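Local coordinates for protein eukaryotic initiation factor 4F subunit P150 (Saccharomyces cerevisiae, PDB 2VSO) that serves as the large scaffold subunit of the eIF4F cap-binding complex in translation initiation, the piece here being its middle, eIF4A-binding domain, at residues M202-T206 / L249-L253. Residues are numbered along the deposited sequence; the frame is centred on the assembly and turned at random.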
loop_
_atom_site.group_PDB
_atom_site.type_symbol
_atom_site.label_atom_id
_atom_site.label_comp_id
_atom_site.label_asym_id
_atom_site.label_seq_id
_atom_site.Cartn_x
_atom_site.Cartn_y
_atom_site.Cartn_z
ATOM N N MET C 202 -18.743 15.739 12.315
ATOM C CA MET C 202 -18.962 16.014 13.726
ATOM C C MET C 202 -20.152 15.226 14.265
ATOM O O MET C 202 -20.174 14.824 15.421
ATOM C CB MET C 202 -19.174 17.505 13.963
ATOM C CG MET C 202 -17.969 18.374 13.647
ATOM S SD MET C 202 -18.235 20.094 14.114
ATOM C CE MET C 202 -19.563 20.514 12.987
ATOM N N LYS C 203 -21.140 15.001 13.416
ATOM C CA LYS C 203 -22.322 14.253 13.813
ATOM C C LYS C 203 -21.929 12.818 14.187
ATOM O O LYS C 203 -22.388 12.288 15.190
ATOM C CB LYS C 203 -23.352 14.265 12.678
ATOM C CG LYS C 203 -24.814 14.310 13.124
ATOM C CD LYS C 203 -25.395 12.920 13.341
ATOM C CE LYS C 203 -26.852 12.994 13.774
ATOM N NZ LYS C 203 -27.351 11.679 14.261
ATOM N N ASP C 204 -21.066 12.205 13.382
ATOM C CA ASP C 204 -20.630 10.835 13.620
ATOM C C ASP C 204 -19.567 10.767 14.721
ATOM O O ASP C 204 -19.330 9.712 15.319
ATOM C CB ASP C 204 -20.101 10.203 12.327
ATOM C CG ASP C 204 -21.198 9.960 11.299
ATOM O OD1 ASP C 204 -22.290 10.548 11.441
ATOM O OD2 ASP C 204 -20.970 9.186 10.345
ATOM N N LEU C 205 -18.936 11.903 14.988
ATOM C CA LEU C 205 -17.911 11.991 16.012
ATOM C C LEU C 205 -18.491 11.965 17.425
ATOM O O LEU C 205 -17.795 11.611 18.383
ATOM C CB LEU C 205 -17.080 13.253 15.808
ATOM C CG LEU C 205 -15.677 13.078 15.232
ATOM C CD1 LEU C 205 -15.551 11.803 14.421
ATOM C CD2 LEU C 205 -15.320 14.311 14.420
ATOM N N THR C 206 -19.757 12.336 17.562
ATOM C CA THR C 206 -20.391 12.327 18.876
ATOM C C THR C 206 -21.169 11.042 19.162
ATOM O O THR C 206 -21.478 10.758 20.315
ATOM C CB THR C 206 -21.276 13.560 19.094
ATOM O OG1 THR C 206 -22.048 13.809 17.915
ATOM C CG2 THR C 206 -20.416 14.774 19.374
ATOM N N LEU C 249 -15.245 21.249 17.028
ATOM C CA LEU C 249 -14.751 19.978 16.519
ATOM C C LEU C 249 -13.584 19.410 17.345
ATOM O O LEU C 249 -13.533 18.213 17.634
ATOM C CB LEU C 249 -14.345 20.148 15.054
ATOM C CG LEU C 249 -13.646 19.003 14.329
ATOM C CD1 LEU C 249 -14.390 17.691 14.513
ATOM C CD2 LEU C 249 -13.486 19.343 12.865
ATOM N N PHE C 250 -12.649 20.276 17.715
ATOM C CA PHE C 250 -11.516 19.876 18.530
ATOM C C PHE C 250 -11.930 19.547 19.966
ATOM O O PHE C 250 -11.270 18.770 20.650
ATOM C CB PHE C 250 -10.417 20.932 18.477
ATOM C CG PHE C 250 -9.536 20.815 17.267
ATOM C CD1 PHE C 250 -9.895 21.408 16.075
ATOM C CD2 PHE C 250 -8.358 20.089 17.319
ATOM C CE1 PHE C 250 -9.093 21.287 14.961
ATOM C CE2 PHE C 250 -7.552 19.971 16.213
ATOM C CZ PHE C 250 -7.915 20.568 15.034
ATOM N N GLY C 251 -13.040 20.114 20.412
ATOM C CA GLY C 251 -13.585 19.763 21.705
ATOM C C GLY C 251 -14.229 18.387 21.714
ATOM O O GLY C 251 -14.364 17.765 22.756
ATOM N N ILE C 252 -14.637 17.916 20.546
ATOM C CA ILE C 252 -15.253 16.603 20.421
ATOM C C ILE C 252 -14.155 15.577 20.388
ATOM O O ILE C 252 -14.339 14.440 20.818
ATOM C CB ILE C 252 -16.082 16.482 19.120
ATOM C CG1 ILE C 252 -17.416 17.215 19.261
ATOM C CG2 ILE C 252 -16.337 15.032 18.770
ATOM C CD1 ILE C 252 -18.192 17.247 17.985
ATOM N N LEU C 253 -13.009 15.998 19.863
ATOM C CA LEU C 253 -11.851 15.133 19.718
ATOM C C LEU C 253 -11.085 15.008 21.031
ATOM O O LEU C 253 -10.579 13.942 21.353
ATOM C CB LEU C 253 -10.929 15.655 18.613
ATOM C CG LEU C 253 -11.462 15.774 17.183
ATOM C CD1 LEU C 253 -10.298 15.993 16.210
ATOM C CD2 LEU C 253 -12.297 14.553 16.765
#
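I252 reaches across from helix 242-257 to lie against L205, T206 and M202 on helix 191-206, within the all-helical MIF4G domain, a HEAT-like stack of helices. The two short segments run nearly parallel, 23° apart, with their axes 10.1 Å from each other, and what meets between them is mostly apolar: side-chain carbons, the T206 methyl and a few backbone atoms. Take I252 outward from CB, which points at the other helix. CG2 branches to L205, sitting 3.5 Å from its CB. CG1, the other branch, is anti to its own carbonyl carbon (chi1 -77°) and passes T206 CG2 at 3.9 Å. With chi2 extended, the tip CD1 carries on over that methyl, 3.6 Å from T206 CG2, the side chains of T206 and I252 crossing at about a right angle, and ends near the carbonyl O and CB of M202. With I252 cut back to an alanine, CG1, CG2 and CD1 are gone, which would probably open a gap beside M202 and leave the T206 methyl and L205 CB without these carbons to lie against.

Deeper in, L205 turns from I252 to L253: its CD2 lies 3.8 Å from L253 CD2. Helix 211-228 packs on L205 as well, through T213, L214 and V217. Finally, L249 CD1 touches two residues of the facing helix, 3.5 Å from L205 CD2 and 3.7 Å from M202 CG, and M202 SD lies 4.0 Å from L249 CB.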